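OBCA, Oxalate Biosynthetic Component A (Burkholderia glumae, PDB 4NNB) is an enzyme component with a TIM-barrel core that holds a magnesium ion, to which an oxaloacetate ion is bound in this model. Local coordinates at residues T9-G14 with V222-T227; V472-G477 with R493-Q498. All coordinates share one frame; numbering follows the deposited sequence.

Interaction 1: T9-G14 with V222-T227; sequences TAAPIG and VVHLHT. With MG (magnesium ion), chain B; OAA (oxaloacetate ion), chain C.
Gly-14 lies against one face of the His-226 imidazole: its CA sits 3.5 Å from the ring centroid and 17° off the ring normal, a CH-pi contact. At its edge the same ring binds magnesium through NE2, 2.1 Å away, and His-224 NE2 is a second ligand of the metal at 2.2 Å. His-224 carries CG anti to its backbone N (chi1 170°), which swings the ring from the strand toward the metal, with Ala-11 CB 4.2 Å from its CD2. Oxaloacetate O2 and O3 and a water also bind the ion, and Glu-475 adds a carboxylate ligand. The far nitrogens are tied down in a second shell: His-226 ND1 to Asn-251 OD1, and His-224 ND1, weakly, to Asn-275 OD1.

His-224 sits on a parallel strand pair of the barrel. Within these residues Ala-10 makes both backbone bonds across the pair, giving N-H to Val-222 O (2.8 Å) and receiving His-224 N on its own O (2.8 Å). Thr-9 and Val-222 pair on the face that His-224 also uses; Ala-10 and Val-223 point to the other, toward helix 205-217. Past Ala-10 the first segment leaves the strand, and a water links it to its neighbour, donating to His-224 O (2.7 Å) and accepting from Ile-13 N. Farther on, Ile-13 CD1 meets Leu-225 CD2 at 3.6 Å and also packs against His-226 O, a buried carbonyl without a polar partner in the model.

Metal on one nitrogen and Asn-251 on the other leave the His-226 ring little freedom to turn; the weak Asn-275 bond would restrain His-224 less. The side-chain oxygen of Asn-251 would polarise the His-226 ring and may make its NE2 a better donor to magnesium, with any like effect at His-224 smaller.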
loop_
_atom_site.group_PDB
_atom_site.type_symbol
_atom_site.label_atom_id
_atom_site.label_comp_id
_atom_site.label_asym_id
_atom_site.label_seq_id
_atom_site.Cartn_x
_atom_site.Cartn_y
_atom_site.Cartn_z
ATOM N N THR A 9 -6.602 -8.382 8.725
ATOM C CA THR A 9 -5.439 -7.559 9.031
ATOM C C THR A 9 -5.485 -6.251 8.238
ATOM O O THR A 9 -5.623 -6.261 7.019
ATOM C CB THR A 9 -4.109 -8.307 8.732
ATOM O OG1 THR A 9 -3.966 -9.406 9.649
ATOM C CG2 THR A 9 -2.907 -7.354 8.918
ATOM N N ALA A 10 -5.377 -5.122 8.931
ATOM C CA ALA A 10 -5.227 -3.836 8.251
ATOM C C ALA A 10 -3.739 -3.513 8.087
ATOM O O ALA A 10 -2.967 -3.658 9.027
ATOM C CB ALA A 10 -5.897 -2.748 9.049
ATOM N N ALA A 11 -3.329 -3.069 6.905
ATOM C CA ALA A 11 -1.922 -2.688 6.704
ATOM C C ALA A 11 -1.845 -1.259 6.159
ATOM O O ALA A 11 -1.837 -1.060 4.952
ATOM C CB ALA A 11 -1.227 -3.666 5.759
ATOM N N PRO A 12 -1.807 -0.261 7.058
ATOM C CA PRO A 12 -2.078 1.127 6.647
ATOM C C PRO A 12 -0.929 1.906 6.020
ATOM O O PRO A 12 -1.206 2.975 5.463
ATOM C CB PRO A 12 -2.478 1.818 7.958
ATOM C CG PRO A 12 -2.825 0.695 8.914
ATOM C CD PRO A 12 -1.900 -0.429 8.516
ATOM N N ILE A 13 0.310 1.425 6.107
ATOM C CA ILE A 13 1.438 2.272 5.712
ATOM C C ILE A 13 2.344 1.644 4.674
ATOM O O ILE A 13 2.554 2.213 3.602
ATOM C CB ILE A 13 2.309 2.686 6.910
ATOM C CG1 ILE A 13 1.455 3.311 8.009
ATOM C CG2 ILE A 13 3.420 3.658 6.458
ATOM C CD1 ILE A 13 1.131 2.363 9.159
ATOM N N GLY A 14 2.899 0.485 5.014
ATOM C CA GLY A 14 3.839 -0.192 4.148
ATOM C C GLY A 14 5.149 0.527 3.901
ATOM O O GLY A 14 5.494 1.506 4.572
ATOM N N VAL A 222 -6.208 -7.131 13.539
ATOM C CA VAL A 222 -4.754 -6.989 13.623
ATOM C C VAL A 222 -4.310 -5.840 12.721
ATOM O O VAL A 222 -4.830 -5.678 11.615
ATOM C CB VAL A 222 -4.037 -8.297 13.184
ATOM C CG1 VAL A 222 -2.512 -8.101 13.132
ATOM C CG2 VAL A 222 -4.410 -9.466 14.116
ATOM N N VAL A 223 -3.358 -5.035 13.183
ATOM C CA VAL A 223 -2.852 -3.948 12.359
ATOM C C VAL A 223 -1.342 -4.089 12.145
ATOM O O VAL A 223 -0.565 -4.056 13.105
ATOM C CB VAL A 223 -3.157 -2.570 12.975
ATOM C CG1 VAL A 223 -2.739 -1.455 12.005
ATOM C CG2 VAL A 223 -4.659 -2.460 13.318
ATOM N N HIS A 224 -0.948 -4.255 10.886
ATOM C CA HIS A 224 0.467 -4.390 10.507
ATOM C C HIS A 224 1.033 -2.993 10.212
ATOM O O HIS A 224 0.528 -2.282 9.348
ATOM C CB HIS A 224 0.574 -5.321 9.287
ATOM C CG HIS A 224 1.933 -5.375 8.648
ATOM N ND1 HIS A 224 3.015 -6.015 9.231
ATOM C CD2 HIS A 224 2.375 -4.920 7.450
ATOM C CE1 HIS A 224 4.061 -5.924 8.430
ATOM N NE2 HIS A 224 3.700 -5.259 7.340
ATOM N N LEU A 225 2.071 -2.608 10.945
ATOM C CA LEU A 225 2.603 -1.248 10.908
ATOM C C LEU A 225 3.989 -1.147 10.280
ATOM O O LEU A 225 4.844 -2.013 10.499
ATOM C CB LEU A 225 2.688 -0.699 12.342
ATOM C CG LEU A 225 1.345 -0.477 13.047
ATOM C CD1 LEU A 225 1.542 0.038 14.474
ATOM C CD2 LEU A 225 0.498 0.509 12.234
ATOM N N HIS A 226 4.196 -0.076 9.511
ATOM C CA HIS A 226 5.531 0.412 9.173
ATOM C C HIS A 226 5.654 1.850 9.668
ATOM O O HIS A 226 4.648 2.540 9.882
ATOM C CB HIS A 226 5.747 0.478 7.657
ATOM C CG HIS A 226 5.883 -0.847 6.974
ATOM N ND1 HIS A 226 6.996 -1.182 6.234
ATOM C CD2 HIS A 226 5.020 -1.888 6.856
ATOM C CE1 HIS A 226 6.824 -2.382 5.703
ATOM N NE2 HIS A 226 5.634 -2.832 6.067
ATOM N N THR A 227 6.890 2.312 9.807
ATOM C CA THR A 227 7.181 3.727 9.978
ATOM C C THR A 227 8.001 4.215 8.788
ATOM O O THR A 227 8.531 3.410 8.015
ATOM C CB THR A 227 7.937 3.999 11.290
ATOM O OG1 THR A 227 9.031 3.074 11.412
ATOM C CG2 THR A 227 6.998 3.838 12.488
HETATM MG MG MG B . 4.947 -4.767 5.640
HETATM O O1 OAA C . 7.920 -7.697 6.955
HETATM O O2 OAA C . 6.473 -5.969 6.688
HETATM O O4 OAA C . 7.303 -5.011 1.604
HETATM O O5 OAA C . 9.232 -5.700 2.648
HETATM O O3 OAA C . 6.253 -4.814 4.244
HETATM C C1 OAA C . 7.312 -6.832 6.183
HETATM C C2 OAA C . 7.605 -6.863 4.699
HETATM C C3 OAA C . 7.208 -5.632 3.916
HETATM C C4 OAA C . 7.958 -5.425 2.660
HETATM O O HOH W 1 1.435 -1.061 7.136
HETATM O O HOH W 2 4.257 -6.672 4.638
#

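Interaction 2: V472-G477 with R493-Q498; sequences VGLEDG and RGTWEQ. With MG (magnesium ion), chain B; OAA (oxaloacetate ion), chain C.
Gln-498 NE2 gives a hydrogen bond to Gly-477 O at 2.9 Å, reaching from the first turn of helix 495-507 to the loop after strand 469-472. The oxygen lies near the plane of the amide, whereas the donor stands above the carbonyl plane of Gly-477, 48° out of it. The same nitrogen also bonds to Thr-479 O, so two carbonyls hold the amide in its orientation. OE1 rests beside the Gly-473 backbone, 3.1 Å from its C. Lower on the side chain, CB lies 4.2 Å from Val-472 CG2.

Thr-495, just after the N-cap residue Gly-494, supplies the other polar link. Its OG1 is anti to the carbonyl carbon (chi1 -68°), facing the loop, and accepts the N-H of Leu-474 at 3.0 Å in a nearly straight bond (167°). CG2 rests 3.5 Å from CA of Gly-473, where the loop has no side chain.

This is the C-terminal mouth of the barrel: the chain leaves its last parallel strand here and coils into a short helical turn, Gly-473 O accepting from both Asp-476 N and Gly-477 N. On the turn Glu-475, extended beyond CG, reaches away from helix 495-507 to magnesium, which its OE1 binds at 2.2 Å.

The Leu-474 side chain packs beside both polar groups. Its CG comes 3.6 Å from Thr-495 OG1, while the Leu-474 and Gln-498 side chains cross at about a right angle, CD2 3.8 Å from OE1; Leu-201 touches the same leucine.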
loop_
_atom_site.group_PDB
_atom_site.type_symbol
_atom_site.label_atom_id
_atom_site.label_comp_id
_atom_site.label_asym_id
_atom_site.label_seq_id
_atom_site.Cartn_x
_atom_site.Cartn_y
_atom_site.Cartn_z
ATOM N N VAL A 472 -5.818 -6.294 4.041
ATOM C CA VAL A 472 -5.976 -5.201 3.075
ATOM C C VAL A 472 -5.340 -3.962 3.688
ATOM O O VAL A 472 -5.039 -3.946 4.881
ATOM C CB VAL A 472 -7.462 -4.897 2.784
ATOM C CG1 VAL A 472 -8.090 -6.023 1.979
ATOM C CG2 VAL A 472 -8.219 -4.673 4.093
ATOM N N GLY A 473 -5.131 -2.932 2.876
ATOM C CA GLY A 473 -4.654 -1.657 3.386
ATOM C C GLY A 473 -3.841 -0.922 2.340
ATOM O O GLY A 473 -3.449 -1.526 1.341
ATOM N N LEU A 474 -3.557 0.362 2.573
ATOM C CA LEU A 474 -2.777 1.161 1.615
ATOM C C LEU A 474 -1.392 0.571 1.289
ATOM O O LEU A 474 -0.860 0.779 0.190
ATOM C CB LEU A 474 -2.656 2.612 2.091
ATOM C CG LEU A 474 -3.972 3.393 2.227
ATOM C CD1 LEU A 474 -3.702 4.905 2.380
ATOM C CD2 LEU A 474 -4.878 3.122 1.029
ATOM N N GLU A 475 -0.815 -0.172 2.230
ATOM C CA GLU A 475 0.415 -0.926 1.950
ATOM C C GLU A 475 0.316 -1.789 0.693
ATOM O O GLU A 475 1.260 -1.854 -0.102
ATOM C CB GLU A 475 0.782 -1.810 3.154
ATOM C CG GLU A 475 1.953 -2.767 2.885
ATOM C CD GLU A 475 2.574 -3.292 4.173
ATOM O OE1 GLU A 475 3.586 -4.027 4.104
ATOM O OE2 GLU A 475 2.032 -2.985 5.255
ATOM N N ASP A 476 -0.825 -2.445 0.503
ATOM C CA ASP A 476 -0.982 -3.407 -0.598
ATOM C C ASP A 476 -1.671 -2.857 -1.852
ATOM O O ASP A 476 -1.374 -3.293 -2.966
ATOM C CB ASP A 476 -1.733 -4.644 -0.101
ATOM C CG ASP A 476 -1.037 -5.295 1.071
ATOM O OD1 ASP A 476 -1.721 -5.764 2.011
ATOM O OD2 ASP A 476 0.204 -5.303 1.063
ATOM N N GLY A 477 -2.592 -1.915 -1.667
ATOM C CA GLY A 477 -3.267 -1.270 -2.785
ATOM C C GLY A 477 -3.924 0.020 -2.338
ATOM O O GLY A 477 -4.367 0.123 -1.194
ATOM N N ARG A 493 -10.503 6.045 0.617
ATOM C CA ARG A 493 -10.434 7.152 1.564
ATOM C C ARG A 493 -9.506 6.822 2.738
ATOM O O ARG A 493 -9.165 7.688 3.546
ATOM C CB ARG A 493 -11.829 7.486 2.089
ATOM C CG ARG A 493 -12.796 7.977 1.020
ATOM C CD ARG A 493 -13.451 9.257 1.465
ATOM N NE ARG A 493 -12.510 10.375 1.393
ATOM C CZ ARG A 493 -12.541 11.422 2.209
ATOM N NH1 ARG A 493 -13.455 11.484 3.165
ATOM N NH2 ARG A 493 -11.658 12.403 2.071
ATOM N N GLY A 494 -9.111 5.558 2.836
ATOM C CA GLY A 494 -8.268 5.111 3.924
ATOM C C GLY A 494 -8.242 3.597 3.975
ATOM O O GLY A 494 -9.049 2.931 3.315
ATOM N N THR A 495 -7.296 3.048 4.731
ATOM C CA THR A 495 -7.287 1.613 4.978
ATOM C C THR A 495 -8.597 1.190 5.641
ATOM O O THR A 495 -9.148 0.144 5.312
ATOM C CB THR A 495 -6.062 1.192 5.835
ATOM O OG1 THR A 495 -4.863 1.370 5.051
ATOM C CG2 THR A 495 -6.173 -0.254 6.251
ATOM N N TRP A 496 -9.115 2.010 6.549
ATOM C CA TRP A 496 -10.383 1.675 7.203
ATOM C C TRP A 496 -11.502 1.416 6.177
ATOM O O TRP A 496 -12.366 0.564 6.391
ATOM C CB TRP A 496 -10.801 2.780 8.179
ATOM C CG TRP A 496 -11.127 4.067 7.490
ATOM C CD1 TRP A 496 -10.289 5.131 7.292
ATOM C CD2 TRP A 496 -12.385 4.427 6.897
ATOM N NE1 TRP A 496 -10.950 6.126 6.606
ATOM C CE2 TRP A 496 -12.236 5.719 6.357
ATOM C CE3 TRP A 496 -13.618 3.778 6.769
ATOM C CZ2 TRP A 496 -13.277 6.374 5.690
ATOM C CZ3 TRP A 496 -14.652 4.432 6.106
ATOM C CH2 TRP A 496 -14.475 5.712 5.579
ATOM N N GLU A 497 -11.480 2.136 5.060
ATOM C CA GLU A 497 -12.528 1.942 4.059
ATOM C C GLU A 497 -12.381 0.579 3.388
ATOM O O GLU A 497 -13.372 -0.130 3.178
ATOM C CB GLU A 497 -12.552 3.074 3.024
ATOM C CG GLU A 497 -13.694 2.905 2.022
ATOM C CD GLU A 497 -13.852 4.089 1.105
ATOM O OE1 GLU A 497 -14.988 4.570 0.963
ATOM O OE2 GLU A 497 -12.841 4.534 0.510
ATOM N N GLN A 498 -11.141 0.204 3.081
ATOM C CA GLN A 498 -10.861 -1.113 2.514
ATOM C C GLN A 498 -11.239 -2.226 3.475
ATOM O O GLN A 498 -11.759 -3.260 3.055
ATOM C CB GLN A 498 -9.388 -1.203 2.087
ATOM C CG GLN A 498 -9.042 -0.142 1.027
ATOM C CD GLN A 498 -7.546 0.049 0.825
ATOM O OE1 GLN A 498 -6.757 -0.039 1.774
ATOM N NE2 GLN A 498 -7.148 0.304 -0.417
HETATM MG MG MG B . 4.947 -4.767 5.640
HETATM O O1 OAA C . 7.920 -7.697 6.955
HETATM O O2 OAA C . 6.473 -5.969 6.688
HETATM O O4 OAA C . 7.303 -5.011 1.604
HETATM O O5 OAA C . 9.232 -5.700 2.648
HETATM O O3 OAA C . 6.253 -4.814 4.244
HETATM C C1 OAA C . 7.312 -6.832 6.183
HETATM C C2 OAA C . 7.605 -6.863 4.699
HETATM C C3 OAA C . 7.208 -5.632 3.916
HETATM C C4 OAA C . 7.958 -5.425 2.660
HETATM O O HOH W 2 4.257 -6.672 4.638
#

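Overall arrangement
Both segments of interaction 1 precede those of interaction 2 in the sequence, yet the centres of the two contacts lie only about 9 Å apart. Strand 5-10 runs between strands 222-229 and 469-472, and backbone bonds of Thr-9 and Ala-11 with Val-472 join the two contacts directly. The first and last strands of the eight-stranded parallel barrel thus meet here and close it, although strand 222-229, the next in the ring, comes some 210 residues after the first. Both contacts reach the same magnesium and oxaloacetate, interaction 1 through two histidines and interaction 2 through a glutamate, so the protein's three metal ligands come from loops or strand ends brought together beside this seam, with helix 495-507 packed behind the glutamate loop.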